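Local structure of putative adhesin (Bacteroides fragilis NCTC 9343, 3PET) at residues Y16-F21 and N63-S68; I32-S37 and N105-D110; L132-M137 and A151-K156; G179-N184 and G197-K202; E187-A192 and K208-K213. The protein is of unknown function but, as a putative lipoprotein with a right-handed beta-helix, probably serves in cell adhesion. All blocks are in the same frame, centred on the assembly; numbering follows the deposited sequence. Where two conformers were deposited one is given.

Interaction 1: Y16-F21 and N63-S68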
# COMPACT_ATOMS: atom_id res chain seq x y z
N TYR A 16 3.56 28.79 -15.93
CA TYR A 16 4.00 28.14 -17.16
C TYR A 16 2.86 28.19 -18.16
O TYR A 16 1.79 27.57 -17.95
CB TYR A 16 4.45 26.68 -16.91
CG TYR A 16 5.41 26.48 -15.75
CD1 TYR A 16 4.95 26.52 -14.43
CD2 TYR A 16 6.75 26.17 -15.96
CE1 TYR A 16 5.82 26.32 -13.35
CE2 TYR A 16 7.63 25.97 -14.89
CZ TYR A 16 7.15 26.01 -13.58
OH TYR A 16 7.98 25.81 -12.50
N LYS A 17 3.06 28.93 -19.24
CA LYS A 17 2.06 29.05 -20.29
C LYS A 17 2.21 27.84 -21.20
O LYS A 17 2.93 27.88 -22.19
CB LYS A 17 2.20 30.38 -21.05
N VAL A 18 1.63 26.73 -20.77
CA VAL A 18 1.72 25.44 -21.46
C VAL A 18 0.64 25.34 -22.55
O VAL A 18 -0.39 26.03 -22.48
CB VAL A 18 1.60 24.28 -20.44
CG1 VAL A 18 2.79 24.27 -19.49
CG2 VAL A 18 0.30 24.34 -19.64
N LYS A 19 0.87 24.46 -23.53
CA LYS A 19 -0.09 24.12 -24.58
C LYS A 19 -1.26 23.38 -23.92
O LYS A 19 -1.08 22.82 -22.84
CB LYS A 19 0.57 23.19 -25.62
CG LYS A 19 1.46 23.89 -26.63
CD LYS A 19 1.67 22.97 -27.82
CE LYS A 19 2.89 23.33 -28.62
NZ LYS A 19 3.30 22.19 -29.47
N GLU A 20 -2.43 23.33 -24.58
CA GLU A 20 -3.56 22.62 -23.98
C GLU A 20 -3.27 21.11 -23.93
O GLU A 20 -2.61 20.55 -24.80
CB GLU A 20 -4.87 22.93 -24.70
CG GLU A 20 -6.07 22.34 -23.96
CD GLU A 20 -7.43 22.69 -24.52
OE1 GLU A 20 -7.52 23.68 -25.28
OE2 GLU A 20 -8.41 21.99 -24.18
N PHE A 21 -3.72 20.48 -22.84
CA PHE A 21 -3.57 19.06 -22.55
C PHE A 21 -4.88 18.55 -21.97
O PHE A 21 -5.67 19.35 -21.45
CB PHE A 21 -2.39 18.83 -21.56
CG PHE A 21 -2.54 19.60 -20.27
CD1 PHE A 21 -3.32 19.11 -19.23
CD2 PHE A 21 -1.97 20.87 -20.13
CE1 PHE A 21 -3.52 19.87 -18.07
CE2 PHE A 21 -2.16 21.61 -18.96
CZ PHE A 21 -2.94 21.11 -17.95
N ASN A 63 -0.66 15.64 -25.98
CA ASN A 63 -1.80 16.13 -25.19
C ASN A 63 -1.67 15.81 -23.68
O ASN A 63 -2.66 15.83 -22.95
CB ASN A 63 -3.13 15.60 -25.77
CG ASN A 63 -3.41 16.16 -27.17
OD1 ASN A 63 -3.06 17.28 -27.51
ND2 ASN A 63 -4.05 15.38 -28.02
N THR A 64 -0.44 15.60 -23.21
CA THR A 64 -0.17 15.26 -21.81
C THR A 64 0.77 16.26 -21.18
O THR A 64 1.82 16.56 -21.73
CB THR A 64 0.42 13.84 -21.69
OG1 THR A 64 -0.37 12.93 -22.43
CG2 THR A 64 0.56 13.36 -20.24
N LEU A 65 0.39 16.74 -19.99
CA LEU A 65 1.25 17.58 -19.19
C LEU A 65 2.15 16.66 -18.38
O LEU A 65 1.64 15.89 -17.55
CB LEU A 65 0.42 18.51 -18.27
CG LEU A 65 1.21 19.33 -17.25
CD1 LEU A 65 2.11 20.38 -17.95
CD2 LEU A 65 0.27 20.01 -16.27
N PHE A 66 3.48 16.75 -18.60
CA PHE A 66 4.46 15.96 -17.86
C PHE A 66 5.16 16.84 -16.86
O PHE A 66 5.74 17.85 -17.24
CB PHE A 66 5.49 15.30 -18.80
CG PHE A 66 4.94 14.19 -19.66
CD1 PHE A 66 4.92 12.88 -19.20
CD2 PHE A 66 4.50 14.44 -20.95
CE1 PHE A 66 4.43 11.84 -20.01
CE2 PHE A 66 4.05 13.41 -21.76
CZ PHE A 66 4.00 12.12 -21.29
N LEU A 67 5.13 16.46 -15.59
CA LEU A 67 5.83 17.15 -14.51
C LEU A 67 6.86 16.18 -13.94
O LEU A 67 6.50 15.09 -13.54
CB LEU A 67 4.84 17.63 -13.43
CG LEU A 67 3.64 18.47 -13.88
CD1 LEU A 67 2.68 18.70 -12.73
CD2 LEU A 67 4.09 19.83 -14.48
N SER A 68 8.14 16.54 -13.98
CA SER A 68 9.18 15.66 -13.49
C SER A 68 10.20 16.42 -12.66
O SER A 68 10.14 17.65 -12.56
CB SER A 68 9.88 14.97 -14.66
OG SER A 68 10.42 15.95 -15.54
O HOH W 1 -1.40 19.61 -27.05

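Interaction 2: I32-S37 and N105-D110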
# COMPACT_ATOMS: atom_id res chain seq x y z
N ILE A 32 -1.22 18.47 -5.60
CA ILE A 32 -1.74 18.96 -6.87
C ILE A 32 -3.22 19.28 -6.75
O ILE A 32 -3.99 18.45 -6.24
CB ILE A 32 -1.48 17.94 -8.01
CG1 ILE A 32 0.05 17.75 -8.22
CG2 ILE A 32 -2.22 18.35 -9.32
CD1 ILE A 32 0.44 16.54 -9.10
N TYR A 33 -3.62 20.45 -7.28
CA TYR A 33 -5.02 20.88 -7.28
C TYR A 33 -5.41 21.13 -8.72
O TYR A 33 -4.90 22.06 -9.35
CB TYR A 33 -5.22 22.14 -6.39
CG TYR A 33 -4.96 21.87 -4.92
CD1 TYR A 33 -3.67 21.94 -4.39
CD2 TYR A 33 -5.99 21.47 -4.07
CE1 TYR A 33 -3.42 21.66 -3.05
CE2 TYR A 33 -5.76 21.22 -2.72
CZ TYR A 33 -4.47 21.30 -2.22
OH TYR A 33 -4.28 21.03 -0.88
N TYR A 34 -6.29 20.29 -9.26
CA TYR A 34 -6.77 20.46 -10.62
C TYR A 34 -8.15 21.15 -10.60
O TYR A 34 -9.01 20.81 -9.79
CB TYR A 34 -6.83 19.12 -11.39
CG TYR A 34 -7.49 19.26 -12.74
CD1 TYR A 34 -6.77 19.71 -13.85
CD2 TYR A 34 -8.86 19.02 -12.90
CE1 TYR A 34 -7.39 19.91 -15.09
CE2 TYR A 34 -9.49 19.23 -14.13
CZ TYR A 34 -8.75 19.68 -15.22
OH TYR A 34 -9.38 19.91 -16.41
N THR A 35 -8.34 22.10 -11.52
CA THR A 35 -9.58 22.81 -11.74
C THR A 35 -9.94 22.68 -13.22
O THR A 35 -9.10 22.91 -14.09
CB THR A 35 -9.46 24.31 -11.34
OG1 THR A 35 -9.08 24.40 -9.97
CG2 THR A 35 -10.79 25.09 -11.56
N GLN A 36 -11.20 22.33 -13.51
CA GLN A 36 -11.67 22.32 -14.89
C GLN A 36 -12.05 23.77 -15.21
O GLN A 36 -12.93 24.32 -14.55
CB GLN A 36 -12.83 21.35 -15.07
CG GLN A 36 -13.40 21.37 -16.50
CD GLN A 36 -14.44 20.31 -16.72
OE1 GLN A 36 -15.26 20.01 -15.84
NE2 GLN A 36 -14.46 19.75 -17.92
N SER A 37 -11.37 24.38 -16.19
CA SER A 37 -11.65 25.78 -16.54
C SER A 37 -13.02 25.93 -17.18
O SER A 37 -13.52 25.01 -17.84
CB SER A 37 -10.57 26.38 -17.45
OG SER A 37 -10.52 25.75 -18.71
N ASN A 105 -13.55 21.03 -7.02
CA ASN A 105 -14.77 21.65 -7.49
C ASN A 105 -15.35 21.08 -8.78
O ASN A 105 -16.05 21.78 -9.49
CB ASN A 105 -14.54 23.17 -7.61
CG ASN A 105 -14.33 23.78 -6.25
OD1 ASN A 105 -15.20 23.72 -5.37
ND2 ASN A 105 -13.13 24.28 -6.02
N GLY A 106 -15.16 19.81 -9.03
CA GLY A 106 -15.81 19.18 -10.16
C GLY A 106 -15.04 18.94 -11.44
O GLY A 106 -14.07 19.63 -11.75
N LEU A 107 -15.50 17.93 -12.17
CA LEU A 107 -14.99 17.56 -13.47
C LEU A 107 -16.10 16.88 -14.25
O LEU A 107 -16.68 15.91 -13.77
CB LEU A 107 -13.74 16.65 -13.40
CG LEU A 107 -13.24 16.07 -14.76
CD1 LEU A 107 -12.75 17.18 -15.73
CD2 LEU A 107 -12.16 15.01 -14.54
N THR A 108 -16.39 17.41 -15.45
CA THR A 108 -17.34 16.81 -16.39
C THR A 108 -16.51 16.33 -17.57
O THR A 108 -15.84 17.12 -18.23
CB THR A 108 -18.45 17.79 -16.80
OG1 THR A 108 -19.13 18.21 -15.62
CG2 THR A 108 -19.44 17.16 -17.77
N THR A 109 -16.53 15.02 -17.80
CA THR A 109 -15.73 14.41 -18.87
C THR A 109 -16.46 13.18 -19.40
O THR A 109 -17.39 12.71 -18.76
CB THR A 109 -14.32 14.05 -18.31
OG1 THR A 109 -13.46 13.66 -19.39
CG2 THR A 109 -14.34 12.94 -17.22
N ASP A 110 -16.04 12.65 -20.55
CA ASP A 110 -16.62 11.42 -21.05
C ASP A 110 -15.96 10.22 -20.33
O ASP A 110 -16.64 9.47 -19.64
CB ASP A 110 -16.49 11.30 -22.59
CG ASP A 110 -15.20 11.84 -23.20
OD1 ASP A 110 -14.15 11.87 -22.49
OD2 ASP A 110 -15.22 12.23 -24.40
O HOH W 2 -11.46 21.81 -8.99
O HOH W 3 -10.86 24.16 -7.70
O HOH W 4 -12.97 21.95 -11.28

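Interaction 3: L132-M137 and A151-K156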
# COMPACT_ATOMS: atom_id res chain seq x y z
N LEU A 132 -15.46 5.53 -15.92
CA LEU A 132 -14.42 5.79 -14.94
C LEU A 132 -13.60 4.53 -14.77
O LEU A 132 -14.16 3.44 -14.58
CB LEU A 132 -14.98 6.25 -13.58
CG LEU A 132 -13.97 6.31 -12.41
CD1 LEU A 132 -12.94 7.44 -12.60
CD2 LEU A 132 -14.68 6.43 -11.10
N ASN A 133 -12.29 4.68 -14.86
CA ASN A 133 -11.34 3.60 -14.66
C ASN A 133 -10.34 4.02 -13.61
O ASN A 133 -9.65 5.02 -13.80
CB ASN A 133 -10.64 3.20 -15.98
CG ASN A 133 -9.77 1.98 -15.81
OD1 ASN A 133 -10.24 0.91 -15.45
ND2 ASN A 133 -8.47 2.11 -15.99
N VAL A 134 -10.27 3.28 -12.49
CA VAL A 134 -9.34 3.56 -11.40
C VAL A 134 -8.44 2.35 -11.21
O VAL A 134 -8.92 1.24 -10.97
CB VAL A 134 -10.05 3.96 -10.06
CG1 VAL A 134 -9.05 4.17 -8.92
CG2 VAL A 134 -10.91 5.20 -10.24
N GLN A 135 -7.12 2.59 -11.27
CA GLN A 135 -6.11 1.57 -10.98
C GLN A 135 -5.25 2.13 -9.88
O GLN A 135 -4.40 3.00 -10.15
CB GLN A 135 -5.29 1.22 -12.23
CG GLN A 135 -6.09 0.58 -13.37
CD GLN A 135 -6.14 -0.92 -13.31
OE1 GLN A 135 -5.40 -1.57 -12.58
NE2 GLN A 135 -6.98 -1.52 -14.13
N SER A 136 -5.52 1.73 -8.61
CA SER A 136 -4.71 2.24 -7.49
C SER A 136 -3.63 1.25 -7.20
O SER A 136 -3.90 0.07 -6.98
CB SER A 136 -5.56 2.57 -6.26
OG SER A 136 -6.23 1.42 -5.75
N MSE A 137 -2.38 1.70 -7.34
CA MSE A 137 -1.22 0.82 -7.25
C MSE A 137 -0.14 1.28 -6.29
O MSE A 137 0.86 0.61 -6.17
CB MSE A 137 -0.60 0.69 -8.65
CG MSE A 137 -1.49 -0.05 -9.65
SE MSE A 137 -0.76 0.17 -11.44
CE MSE A 137 -1.56 1.85 -11.83
N ALA A 151 -18.12 2.30 -13.69
CA ALA A 151 -16.96 2.55 -12.82
C ALA A 151 -16.19 1.26 -12.60
O ALA A 151 -16.72 0.30 -12.02
CB ALA A 151 -17.40 3.15 -11.48
N ALA A 152 -14.96 1.21 -13.12
CA ALA A 152 -14.05 0.10 -12.96
C ALA A 152 -13.08 0.51 -11.86
O ALA A 152 -12.39 1.53 -11.99
CB ALA A 152 -13.32 -0.22 -14.28
N LEU A 153 -13.13 -0.19 -10.72
CA LEU A 153 -12.34 0.14 -9.52
C LEU A 153 -11.43 -1.02 -9.19
O LEU A 153 -11.92 -2.07 -8.76
CB LEU A 153 -13.29 0.46 -8.33
CG LEU A 153 -14.40 1.51 -8.60
CD1 LEU A 153 -15.35 1.64 -7.40
CD2 LEU A 153 -13.80 2.88 -8.95
N HIS A 154 -10.12 -0.86 -9.44
CA HIS A 154 -9.15 -1.93 -9.26
C HIS A 154 -8.06 -1.47 -8.31
O HIS A 154 -7.23 -0.63 -8.65
CB HIS A 154 -8.55 -2.38 -10.62
CG HIS A 154 -9.59 -2.75 -11.64
ND1 HIS A 154 -10.41 -3.86 -11.48
CD2 HIS A 154 -9.90 -2.14 -12.80
CE1 HIS A 154 -11.21 -3.87 -12.53
NE2 HIS A 154 -10.93 -2.86 -13.36
N SER A 155 -8.09 -2.01 -7.09
CA SER A 155 -7.10 -1.65 -6.09
C SER A 155 -6.04 -2.72 -6.03
O SER A 155 -6.37 -3.91 -6.03
CB SER A 155 -7.77 -1.42 -4.73
OG SER A 155 -8.53 -2.55 -4.31
N LYS A 156 -4.76 -2.31 -6.05
CA LYS A 156 -3.61 -3.24 -6.07
C LYS A 156 -2.51 -2.87 -5.08
O LYS A 156 -1.60 -3.67 -4.88
CB LYS A 156 -2.99 -3.31 -7.49
CG LYS A 156 -3.94 -3.87 -8.54
CD LYS A 156 -3.46 -3.61 -9.95
CE LYS A 156 -4.38 -4.29 -10.94
NZ LYS A 156 -3.96 -4.08 -12.35

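Interaction 4: G179-N184 and G197-K202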
# COMPACT_ATOMS: atom_id res chain seq x y z
N GLY A 179 -6.50 -3.39 1.59
CA GLY A 179 -7.44 -2.28 1.65
C GLY A 179 -8.81 -2.65 1.13
O GLY A 179 -9.00 -3.70 0.53
N ASP A 180 -9.78 -1.76 1.37
CA ASP A 180 -11.18 -1.96 1.04
C ASP A 180 -11.64 -1.15 -0.14
O ASP A 180 -11.07 -0.10 -0.42
CB ASP A 180 -12.04 -1.56 2.25
CG ASP A 180 -11.82 -2.37 3.52
OD1 ASP A 180 -11.40 -3.54 3.41
OD2 ASP A 180 -12.09 -1.83 4.61
N ILE A 181 -12.71 -1.61 -0.79
CA ILE A 181 -13.37 -0.84 -1.84
C ILE A 181 -14.80 -0.60 -1.37
O ILE A 181 -15.50 -1.56 -1.08
CB ILE A 181 -13.35 -1.48 -3.26
CG1 ILE A 181 -11.91 -1.72 -3.75
CG2 ILE A 181 -14.15 -0.62 -4.27
CD1 ILE A 181 -11.84 -2.49 -5.06
N THR A 182 -15.21 0.66 -1.27
CA THR A 182 -16.60 1.02 -0.97
C THR A 182 -17.12 1.61 -2.25
O THR A 182 -16.43 2.42 -2.85
CB THR A 182 -16.74 1.92 0.26
OG1 THR A 182 -16.11 1.28 1.37
CG2 THR A 182 -18.22 2.21 0.61
N CYS A 183 -18.26 1.11 -2.76
CA CYS A 183 -18.76 1.58 -4.05
C CYS A 183 -20.28 1.60 -4.04
O CYS A 183 -20.91 1.37 -3.00
CB CYS A 183 -18.19 0.74 -5.19
SG CYS A 183 -18.57 -1.02 -5.07
N ASN A 184 -20.87 1.97 -5.18
CA ASN A 184 -22.30 2.19 -5.30
C ASN A 184 -22.75 1.81 -6.71
O ASN A 184 -22.42 2.48 -7.68
CB ASN A 184 -22.56 3.67 -4.98
CG ASN A 184 -23.99 4.09 -4.82
OD1 ASN A 184 -24.92 3.48 -5.33
ND2 ASN A 184 -24.18 5.18 -4.10
N GLY A 197 -8.79 -7.48 2.44
CA GLY A 197 -9.73 -6.37 2.45
C GLY A 197 -11.03 -6.78 1.81
O GLY A 197 -11.12 -7.85 1.18
N SER A 198 -12.03 -5.93 1.96
CA SER A 198 -13.40 -6.20 1.56
C SER A 198 -13.96 -5.24 0.54
O SER A 198 -13.48 -4.12 0.40
CB SER A 198 -14.29 -6.13 2.80
OG SER A 198 -13.84 -7.07 3.76
N ILE A 199 -15.02 -5.68 -0.15
CA ILE A 199 -15.76 -4.84 -1.11
C ILE A 199 -17.17 -4.63 -0.54
O ILE A 199 -17.89 -5.59 -0.26
CB ILE A 199 -15.78 -5.41 -2.56
CG1 ILE A 199 -14.32 -5.53 -3.11
CG2 ILE A 199 -16.67 -4.55 -3.47
CD1 ILE A 199 -14.15 -6.33 -4.39
N LYS A 200 -17.52 -3.36 -0.31
CA LYS A 200 -18.83 -2.97 0.21
C LYS A 200 -19.55 -2.16 -0.86
O LYS A 200 -18.98 -1.22 -1.39
CB LYS A 200 -18.69 -2.15 1.51
CG LYS A 200 -18.33 -3.00 2.74
CD LYS A 200 -17.76 -2.17 3.88
CE LYS A 200 -16.32 -1.74 3.64
NZ LYS A 200 -15.77 -0.99 4.80
N TYR A 201 -20.77 -2.55 -1.21
CA TYR A 201 -21.48 -1.79 -2.24
C TYR A 201 -22.87 -1.37 -1.78
O TYR A 201 -23.62 -2.18 -1.22
CB TYR A 201 -21.56 -2.60 -3.56
CG TYR A 201 -22.37 -3.88 -3.47
CD1 TYR A 201 -21.78 -5.07 -3.06
CD2 TYR A 201 -23.71 -3.91 -3.85
CE1 TYR A 201 -22.52 -6.25 -2.98
CE2 TYR A 201 -24.45 -5.09 -3.78
CZ TYR A 201 -23.86 -6.25 -3.35
OH TYR A 201 -24.61 -7.40 -3.25
N LYS A 202 -23.21 -0.12 -2.07
CA LYS A 202 -24.54 0.43 -1.87
C LYS A 202 -25.35 0.09 -3.12
O LYS A 202 -24.76 -0.23 -4.17
CB LYS A 202 -24.48 1.97 -1.68
CG LYS A 202 -23.81 2.46 -0.40
CD LYS A 202 -23.91 3.97 -0.32
CE LYS A 202 -23.07 4.58 0.77
NZ LYS A 202 -23.06 6.07 0.69
O HOH W 5 -13.60 0.62 4.43
O HOH W 6 -14.18 -3.02 5.92

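Interaction 5: E187-A192 and K208-K213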
# COMPACT_ATOMS: atom_id res chain seq x y z
N GLU A 187 -27.35 -0.74 -11.06
CA GLU A 187 -27.87 -1.77 -11.96
C GLU A 187 -27.08 -3.10 -11.94
O GLU A 187 -27.70 -4.16 -12.00
CB GLU A 187 -27.92 -1.25 -13.41
CG GLU A 187 -28.93 -0.12 -13.62
CD GLU A 187 -28.99 0.50 -15.00
OE1 GLU A 187 -28.08 0.24 -15.83
OE2 GLU A 187 -29.94 1.27 -15.26
N SER A 188 -25.74 -3.04 -11.92
CA SER A 188 -24.94 -4.27 -11.92
C SER A 188 -23.63 -4.10 -11.17
O SER A 188 -23.07 -3.00 -11.12
CB SER A 188 -24.66 -4.75 -13.34
OG SER A 188 -23.79 -3.88 -14.04
N ILE A 189 -23.14 -5.21 -10.60
CA ILE A 189 -21.86 -5.20 -9.90
C ILE A 189 -21.13 -6.52 -10.13
O ILE A 189 -21.68 -7.60 -9.92
CB ILE A 189 -21.89 -4.83 -8.38
CG1 ILE A 189 -20.42 -4.75 -7.82
CG2 ILE A 189 -22.78 -5.81 -7.54
CD1 ILE A 189 -20.20 -3.97 -6.65
N ASP A 190 -19.90 -6.40 -10.61
CA ASP A 190 -18.97 -7.51 -10.74
C ASP A 190 -17.91 -7.22 -9.69
O ASP A 190 -17.22 -6.20 -9.78
CB ASP A 190 -18.41 -7.60 -12.17
CG ASP A 190 -17.79 -8.95 -12.51
OD1 ASP A 190 -17.02 -9.48 -11.68
OD2 ASP A 190 -18.05 -9.45 -13.63
N ALA A 191 -17.85 -8.03 -8.61
CA ALA A 191 -16.92 -7.77 -7.51
C ALA A 191 -16.06 -8.98 -7.23
O ALA A 191 -16.59 -10.11 -7.16
CB ALA A 191 -17.69 -7.35 -6.25
N ALA A 192 -14.72 -8.77 -7.08
CA ALA A 192 -13.80 -9.87 -6.81
C ALA A 192 -12.83 -9.52 -5.69
O ALA A 192 -12.00 -8.63 -5.86
CB ALA A 192 -13.02 -10.23 -8.07
N LYS A 208 -25.56 -9.34 -10.25
CA LYS A 208 -24.34 -9.29 -9.48
C LYS A 208 -23.52 -10.56 -9.69
O LYS A 208 -24.09 -11.65 -9.79
CB LYS A 208 -24.57 -9.00 -7.99
CG LYS A 208 -25.41 -9.97 -7.20
CD LYS A 208 -25.56 -9.44 -5.79
CE LYS A 208 -26.72 -10.02 -5.05
NZ LYS A 208 -27.32 -8.99 -4.17
N SER A 209 -22.20 -10.40 -9.79
CA SER A 209 -21.25 -11.50 -9.93
C SER A 209 -20.19 -11.29 -8.87
O SER A 209 -19.48 -10.29 -8.91
CB SER A 209 -20.66 -11.54 -11.34
OG SER A 209 -19.96 -12.76 -11.49
N LEU A 210 -20.19 -12.15 -7.85
CA LEU A 210 -19.32 -12.00 -6.71
C LEU A 210 -18.37 -13.20 -6.55
O LEU A 210 -18.77 -14.36 -6.68
CB LEU A 210 -20.14 -11.81 -5.42
CG LEU A 210 -21.35 -10.85 -5.50
CD1 LEU A 210 -22.21 -10.94 -4.21
CD2 LEU A 210 -20.94 -9.42 -5.83
N SER A 211 -17.09 -12.88 -6.26
CA SER A 211 -16.03 -13.87 -6.12
C SER A 211 -15.20 -13.52 -4.89
O SER A 211 -14.66 -12.43 -4.81
CB SER A 211 -15.16 -13.87 -7.38
OG SER A 211 -14.12 -14.83 -7.28
N LYS A 212 -15.12 -14.44 -3.94
CA LYS A 212 -14.36 -14.25 -2.71
C LYS A 212 -13.16 -15.18 -2.73
O LYS A 212 -13.31 -16.38 -2.50
CB LYS A 212 -15.26 -14.52 -1.49
CG LYS A 212 -16.34 -13.46 -1.27
CD LYS A 212 -17.17 -13.77 -0.03
N LYS A 213 -11.96 -14.66 -3.02
CA LYS A 213 -10.77 -15.52 -3.10
C LYS A 213 -9.56 -14.90 -2.38
O LYS A 213 -8.42 -15.07 -2.82
CB LYS A 213 -10.46 -15.82 -4.58
CG LYS A 213 -11.39 -16.91 -5.15
CD LYS A 213 -11.31 -17.05 -6.65
CE LYS A 213 -11.90 -18.35 -7.14
NZ LYS A 213 -13.36 -18.23 -7.43
O HOH W 7 -17.45 -12.45 -13.63

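Interaction 1: Y16-F21 and N63-S68
Phe21 lays one face of its ring against Leu65, and this pair is the tight heart of a contact in which the loop between strands 11-16 and 23-26 packs on strand 64-69, in the N-terminal part of a right-handed beta-helix. Leu65 CB stands 3.8 Å from the centroid of the Phe21 ring, only 12° off the ring normal, a CH-pi contact over the centre of the face. The branch beyond it reaches toward the far end of the same ring, where Leu65 CD2 lies 3.8 Å from Phe21 CZ. Phe21 CG sits between its own backbone N and carbonyl carbon (chi1 56°), the torsion from which the ring meets the leucine. Val18 closes the apolar patch more loosely, its CG1 4.2 Å from Leu65 CD1, while its CG2 lies at the edge of the phenylalanine ring, in the ring plane. Ile85 of strand 82-87 touches both Phe21 and Leu65, and Val60 of strand 56-61 touches both Val18 and Leu65, which joins the patch to the neighbouring strands.

The character changes at Asn63 and Glu20, both exposed. Here the two backbones come close, with the CA atoms of Phe21 and Asn63 4.3 Å apart, yet the polar link between the segments runs through a water. This water donates to Glu20 O at 2.7 Å and to Asn63 OD1 at 2.9 Å. Asn63 O itself rests 3.3 Å from Phe21 CB.

Interaction 2: I32-S37 and N105-D110
Gln36 and Leu107 mark the closest approach of the two backbones, their CA atoms 6.0 Å apart, so that side chains and water span the gap between strand 31-36 and the short strand 107-108. The amide of Gln36 does most of this work. With CG anti to the backbone N (chi1 176°) and the chain extended beyond it, the amide reaches Thr108 and grips both polar atoms of its backbone. Thr108 N donates to Gln36 OE1 at 2.9 Å, nearly straight at 166°, and Gln36 NE2 donates to Thr108 O at 3.0 Å in a more bent bond of 152°. Leu107 crosses the glutamine at about a right angle, its CD1 3.7 Å from Gln36 CD, and the same methyl lies 4.2 Å from Tyr34 CE2. Three waters continue the link toward Asn105. One accepts from Gln36 N and donates to Gly106 O at 2.6 Å; the others join Tyr34 O to Asn105 N, and Thr35 OG1 to Asn105 ND2. Tyr34 OH bonds to Ser87 OG. The glutamine amide thus pairs with Thr108 much as a strand edge would; its acceptor OE1 and its donor NE2, which also bonds to Pro88 O, are both used, which would fix the amide's rotation.

Interaction 3: L132-M137 and A151-K156
Lys156 binds the strand before it twice: its backbone N donates to Ser136 O at 2.7 Å, and its extended side chain brings NZ to Gln135 OE1 at 2.9 Å. Gln135 meets that ammonium through a bend at chi2 (-91°) that brings CD toward the neighbouring strand. The other amide atom, Gln135 NE2, lies 3.3 Å from His154 CD2, with amide and ring planes 34° apart. Four more backbone bonds complete a parallel ladder, the shortest of them Ala152 N to Leu132 O and Val134 N to Ala152 O, both 2.8 Å. On the face that bears Gln135, Asn133 OD1 rests 3.5 Å from Ala152 CB, while Asn133 ND2 turns to Asp113. The opposite face is buried and mostly apolar. There Val134 CG2 packs 3.9 Å from Leu153 CD2, which also meets Leu132, and Ser136 OG sits 3.4 Å from Ser155 CB. Side by side beyond the strand ends run Met137, a selenomethionine, and Lys156. The two strands are successive rungs of the right-handed beta-helix, in register with axes 2° apart. Strand 111-116 continues the stack beside Asn133, and strands 142-145, 161-168 and 181-185 cover the buried face.

Interaction 4: G179-N184 and G197-K202
Asp180 and Lys200 lean obliquely across each other on the outward side of two successive rungs of the right-handed beta-helix, strands 181-185 and 199-202. The carboxylate divides its work. Asp180 OD1 takes the backbone N-H of Ser198 at 2.9 Å on its anti side, 31° out of the carboxylate plane, and so extends the ladder beyond the regular strand. Asp180 OD2 faces Lys200 NZ over a long salt bridge of 3.8 Å, filled in by two waters that each donate to OD2 and accept from NZ. A bend at chi3 (-76°) of the lysine sets Lys200 CE 3.8 Å from Thr182 OG1. Farther along the same face, Asn184 CG lies 3.8 Å from Lys202 CB, while Asn184 ND2 bonds to Gly164 O.

The inner face is apolar. Ile181 and Ile199 repeat nearly the same torsions and pack in register, and Ile181 also touches Leu153 of strand 147-155. Tyr201 follows Cys183 on this face, its ring leading away from the partner strand. Four backbone bonds join the strands, such as Lys200 N to Ile181 O at 2.8 Å. Gly179 and Gly197 open the two segments; at their backbone angles a CB would be jammed against the carbonyl O of the preceding residue, and Gly197 CA sits 3.4 Å from Gly179 O. On the inner face, Cys183 SG lies 3.7 Å from Tyr201 CB.

Interaction 5: E187-A192 and K208-K213
Ala191 N donates to Ser209 O at 2.8 Å, nearly straight at 166°, the shortest polar bond between strands 188-193 and 207-212. Ser209 N returns to Ile189 O at 2.9 Å, and Ser211 N reaches Ala191 O in a more bent bond of 143°. CA-H groups add weaker contacts to the same oxygens, among them Lys208 CA to Ile189 O. These parallel strands, their axes 7° apart, are rungs near the C-terminal end of the right-handed beta-helix. On the inner face Ile189 CG2, held between its own backbone N and carbonyl carbon, meets Lys208 CB at 3.7 Å. The rest of the lysine leads away, and its NZ makes a weak hydrogen bond to Tyr201 OH. Leu210 turns back to the partner strand, its CD2 3.9 Å from Ala191 CB; Ile218 of strand 218-220 touches both. The outer face is more polar: Asp190 CG lies 4.0 Å from Ser209 CB, and a water donates to Asp190 OD2 while making a weak bond to Ser209 OG. Ser211 OG bonds to Arg194 NH1. Past this point the edge meets the second subunit, where Lys213 NZ bonds to Arg76 O and Lys212 N to Asn77 OD1 of that neighbouring chain.

In the fold
Interactions 3, 4 and 5 repeat one principle, parallel rungs in register with mainly apolar side chains on one face and mainly polar ones on the other, whereas interactions 1 and 2 join segments without forming such a ladder. Interactions 3 and 4 touch through their inner faces, Leu153 and Ser155 meeting Ile181 and Cys183, and interaction 4 in turn packs on interaction 5 through Cys183, Tyr201 and Ile189. Among these three, exposure is greatest in interaction 5: all the residues in contact in interactions 3 and 4 are at least partly buried, but half of those in interaction 5 are exposed. Interaction 1 relies on an aromatic ring and interaction 2 on a side-chain amide, each supplemented by water, with centres about 15 Å apart.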